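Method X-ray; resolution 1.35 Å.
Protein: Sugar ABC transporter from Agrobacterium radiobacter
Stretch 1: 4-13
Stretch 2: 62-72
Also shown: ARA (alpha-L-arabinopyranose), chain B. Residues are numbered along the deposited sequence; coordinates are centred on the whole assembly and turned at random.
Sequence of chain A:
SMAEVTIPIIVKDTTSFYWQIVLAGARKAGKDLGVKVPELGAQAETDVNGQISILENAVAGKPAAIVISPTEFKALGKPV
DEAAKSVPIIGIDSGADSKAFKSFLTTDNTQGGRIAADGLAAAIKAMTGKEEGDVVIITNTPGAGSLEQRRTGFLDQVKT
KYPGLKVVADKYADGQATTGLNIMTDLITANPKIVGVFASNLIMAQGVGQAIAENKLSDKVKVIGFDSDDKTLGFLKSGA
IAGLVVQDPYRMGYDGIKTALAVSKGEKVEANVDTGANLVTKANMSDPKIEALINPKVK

Stretch 1, residues 4-13: EVTIPIIVKD
Stretch 2 (62-72) KPAAIVISPTE

How does stretch 2 first meet stretch 1? Lys62, with positive phi (57/50), has just left a helix and makes no contact, its CB pointing away. Pro63 (-75/170, C-gamma endo) turns toward stretch 1, its CB 3.6 Å from CD of Pro8 (C-gamma exo). Ala64 (-73/-30) then donates from its N to Thr6 O at 2.9 Å, with a bent N-H...O angle of 144°. Its methyl also points inward, CB lying 3.7 Å from CB of Val5 (chi1 m).

What happens where Pro8 blocks the backbone pattern? Ala65 is extended (-166/168), but its O faces the proline ring: Pro8 CD lies 3.2 Å from Ala65 O, and a proline nitrogen has no hydrogen to give. This buried oxygen has no hydrogen-bond partner; the CA-H of Ile7 approaches it instead, Ile7 CA to Ala65 O 3.4 Å. Ile7 (-133/92, m, t) also places CG2 4.2 Å from Ala65 CB.

How do the strands run together, and which side chains fill the two faces? Strand 66-68 lies parallel to the strand that includes Ile9 and Ile10, their directions 15° apart and their axes approaching to 4.6 Å. Ile9 pairs with Val67 (CA-CA 4.6 Å) and Ile10 with Ile68 (CA-CA 4.7 Å). Ile66 (-135/137, m, t) sets CG2 3.9 Å from CD1 of Ile10 (-118/112, m, t). Val67 (-105/130, chi1 t) is gripped through both backbone groups: its N donates to Pro8 O at 3.0 Å, nearly straight at 175°, and its O accepts from Ile10 N at 2.8 Å. Its side chain shares one face with Ile9 (-119/131, t, t), Val67 CG1 to Ile9 CD1 being 3.9 Å; its CG2 is 4.3 Å from Ile7 CG2. On the other face Ile68 (-139/143, t, t) meets Ile10, Ile68 CG1 to Ile10 CB 4.0 Å. These residues are buried, and their branched aliphatic side chains meet in van der Waals contact.

How does the contact end beside the sugar? Ser69 (-103/95, chi1 p) continues the ladder, its N donating to Ile10 O at 3.0 Å; its side chain points toward stretch 1, OG giving a weak hydrogen bond to Ile10 O at 3.4 Å. Lys12 (-71/-35) extends past Pro70 (-59/128) and Thr71 (-77/-29, chi1 t), with chi1 m and the remaining chis t; its CE is 3.3 Å from Pro70 O and its CD 3.6 Å from Thr71 OG1. The charged NZ donates to arabinose O3 at 3.0 Å and to the oxygen of water 1 at 2.7 Å, and that water oxygen lies 3.3 Å from Thr71 O, one of the acceptors within its reach. Glu72 makes no contact, its end leading away.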

# COMPACT_ATOMS: atom_id res chain seq x y z
N GLU A 4 6.37 -24.25 20.70
CA GLU A 4 5.93 -22.93 20.28
C GLU A 4 5.84 -22.97 18.80
O GLU A 4 6.76 -23.42 18.12
CB GLU A 4 6.88 -21.87 20.84
CG GLU A 4 7.23 -20.74 19.91
CD GLU A 4 8.26 -19.81 20.51
OE1 GLU A 4 7.94 -19.07 21.47
OE2 GLU A 4 9.40 -19.86 19.99
N VAL A 5 4.67 -22.60 18.30
CA VAL A 5 4.38 -22.71 16.89
C VAL A 5 5.13 -21.64 16.11
O VAL A 5 5.62 -20.64 16.66
CB VAL A 5 2.87 -22.71 16.58
CG1 VAL A 5 2.18 -23.87 17.31
CG2 VAL A 5 2.24 -21.37 16.90
N THR A 6 5.29 -21.95 14.83
CA THR A 6 5.91 -21.07 13.85
C THR A 6 4.86 -20.54 12.89
O THR A 6 4.08 -21.30 12.29
CB THR A 6 7.05 -21.78 13.07
OG1 THR A 6 8.04 -22.27 13.99
CG2 THR A 6 7.68 -20.83 12.08
N ILE A 7 4.83 -19.22 12.75
CA ILE A 7 3.94 -18.51 11.81
C ILE A 7 4.78 -17.48 11.05
O ILE A 7 4.98 -16.37 11.52
CB ILE A 7 2.72 -17.87 12.54
CG1 ILE A 7 1.96 -18.94 13.31
CG2 ILE A 7 1.83 -17.17 11.51
CD1 ILE A 7 0.78 -18.42 14.12
N PRO A 8 5.31 -17.88 9.88
CA PRO A 8 6.00 -16.94 9.03
C PRO A 8 5.09 -15.84 8.51
O PRO A 8 3.89 -16.05 8.30
CB PRO A 8 6.49 -17.78 7.85
CG PRO A 8 6.37 -19.19 8.30
CD PRO A 8 5.23 -19.20 9.25
N ILE A 9 5.70 -14.69 8.27
CA ILE A 9 5.06 -13.59 7.54
C ILE A 9 5.89 -13.32 6.29
O ILE A 9 7.13 -13.22 6.35
CB ILE A 9 4.90 -12.29 8.39
CG1 ILE A 9 4.09 -11.26 7.59
CG2 ILE A 9 6.24 -11.78 8.95
CD1 ILE A 9 3.49 -10.17 8.48
N ILE A 10 5.18 -13.24 5.16
CA ILE A 10 5.79 -13.04 3.86
C ILE A 10 5.27 -11.73 3.32
O ILE A 10 4.10 -11.58 3.00
CB ILE A 10 5.43 -14.19 2.87
CG1 ILE A 10 5.83 -15.54 3.46
CG2 ILE A 10 6.11 -13.95 1.51
CD1 ILE A 10 5.30 -16.73 2.69
N VAL A 11 6.17 -10.76 3.24
CA VAL A 11 5.84 -9.44 2.73
C VAL A 11 6.23 -9.30 1.27
O VAL A 11 6.90 -10.18 0.73
CB VAL A 11 6.47 -8.33 3.57
CG1 VAL A 11 5.93 -8.40 5.01
CG2 VAL A 11 8.00 -8.42 3.54
N LYS A 12 5.77 -8.23 0.61
CA LYS A 12 6.10 -8.04 -0.82
C LYS A 12 7.58 -7.67 -1.05
O LYS A 12 8.13 -7.97 -2.09
CB LYS A 12 5.24 -6.94 -1.46
CG LYS A 12 3.74 -7.17 -1.43
CD LYS A 12 3.03 -6.17 -2.30
CE LYS A 12 1.53 -6.31 -2.26
NZ LYS A 12 0.92 -5.41 -3.28
N ASP A 13 8.17 -6.90 -0.12
CA ASP A 13 9.52 -6.36 -0.34
C ASP A 13 10.10 -5.93 1.00
O ASP A 13 9.67 -4.95 1.59
CB ASP A 13 9.45 -5.16 -1.31
CG ASP A 13 10.84 -4.49 -1.59
OD1 ASP A 13 11.85 -4.85 -0.93
OD2 ASP A 13 10.92 -3.58 -2.43
N LYS A 62 6.16 -26.90 7.06
CA LYS A 62 5.06 -27.31 7.95
C LYS A 62 4.81 -26.35 9.14
O LYS A 62 4.69 -26.77 10.30
CB LYS A 62 5.28 -28.72 8.45
CG LYS A 62 5.30 -29.74 7.32
CD LYS A 62 5.58 -31.14 7.85
CE LYS A 62 5.68 -32.15 6.72
NZ LYS A 62 4.35 -32.43 6.12
N PRO A 63 4.69 -25.05 8.85
CA PRO A 63 4.40 -24.13 9.95
C PRO A 63 2.94 -24.23 10.38
O PRO A 63 2.13 -24.86 9.67
CB PRO A 63 4.66 -22.76 9.31
CG PRO A 63 4.26 -22.94 7.88
CD PRO A 63 4.74 -24.34 7.55
N ALA A 64 2.57 -23.61 11.49
CA ALA A 64 1.17 -23.67 11.96
C ALA A 64 0.21 -22.83 11.12
O ALA A 64 -0.99 -23.12 11.03
CB ALA A 64 1.08 -23.23 13.42
N ALA A 65 0.75 -21.75 10.57
CA ALA A 65 -0.01 -20.88 9.71
C ALA A 65 0.98 -19.97 8.98
O ALA A 65 2.16 -19.93 9.35
CB ALA A 65 -1.00 -20.07 10.53
N ILE A 66 0.50 -19.26 7.97
CA ILE A 66 1.29 -18.28 7.24
C ILE A 66 0.47 -17.02 7.04
O ILE A 66 -0.73 -17.08 6.71
CB ILE A 66 1.74 -18.84 5.84
CG1 ILE A 66 2.77 -19.97 6.00
CG2 ILE A 66 2.30 -17.72 4.95
CD1 ILE A 66 2.91 -20.85 4.77
N VAL A 67 1.14 -15.88 7.24
CA VAL A 67 0.59 -14.57 6.89
C VAL A 67 1.31 -14.10 5.64
O VAL A 67 2.52 -14.14 5.56
CB VAL A 67 0.77 -13.52 8.01
CG1 VAL A 67 0.24 -12.14 7.57
CG2 VAL A 67 0.08 -13.99 9.28
N ILE A 68 0.55 -13.67 4.64
CA ILE A 68 1.14 -13.19 3.40
C ILE A 68 0.45 -11.95 2.85
O ILE A 68 -0.78 -11.83 2.93
CB ILE A 68 1.17 -14.31 2.31
CG1 ILE A 68 1.87 -13.88 1.03
CG2 ILE A 68 -0.22 -14.87 2.01
CD1 ILE A 68 2.29 -15.01 0.12
N SER A 69 1.26 -11.06 2.28
CA SER A 69 0.78 -9.94 1.44
C SER A 69 1.04 -10.31 -0.01
O SER A 69 2.10 -10.06 -0.51
CB SER A 69 1.48 -8.61 1.80
OG SER A 69 2.86 -8.74 1.55
N PRO A 70 0.03 -10.88 -0.70
CA PRO A 70 0.27 -11.32 -2.06
C PRO A 70 0.71 -10.18 -2.97
O PRO A 70 0.03 -9.18 -3.10
CB PRO A 70 -1.07 -11.89 -2.51
CG PRO A 70 -1.82 -12.19 -1.26
CD PRO A 70 -1.32 -11.21 -0.23
N THR A 71 1.83 -10.39 -3.68
CA THR A 71 2.41 -9.31 -4.44
C THR A 71 1.70 -8.99 -5.75
O THR A 71 1.67 -7.86 -6.19
CB THR A 71 3.92 -9.49 -4.59
OG1 THR A 71 4.51 -8.22 -4.88
CG2 THR A 71 4.24 -10.52 -5.65
N GLU A 72 1.07 -9.99 -6.37
CA GLU A 72 0.39 -9.81 -7.65
C GLU A 72 -0.90 -10.66 -7.50
O GLU A 72 -0.85 -11.80 -7.02
CB GLU A 72 1.31 -10.30 -8.80
CG GLU A 72 1.13 -9.67 -10.19
CD GLU A 72 0.15 -10.39 -11.13
OE1 GLU A 72 -0.34 -11.48 -10.81
OE2 GLU A 72 -0.12 -9.84 -12.21
C1 ARA B . 1.69 0.14 0.10
C2 ARA B . 0.67 -0.85 -0.48
C3 ARA B . 1.38 -2.14 -0.86
C4 ARA B . 2.59 -1.87 -1.77
C5 ARA B . 2.97 -0.45 -1.76
O1 ARA B . 0.89 1.27 -0.22
O2 ARA B . -0.34 -1.17 0.50
O3 ARA B . 0.41 -3.04 -1.43
O4 ARA B . 2.30 -2.04 -3.16
O5 ARA B . 3.00 0.17 -0.46
O HOH W 1 2.56 -4.83 -5.35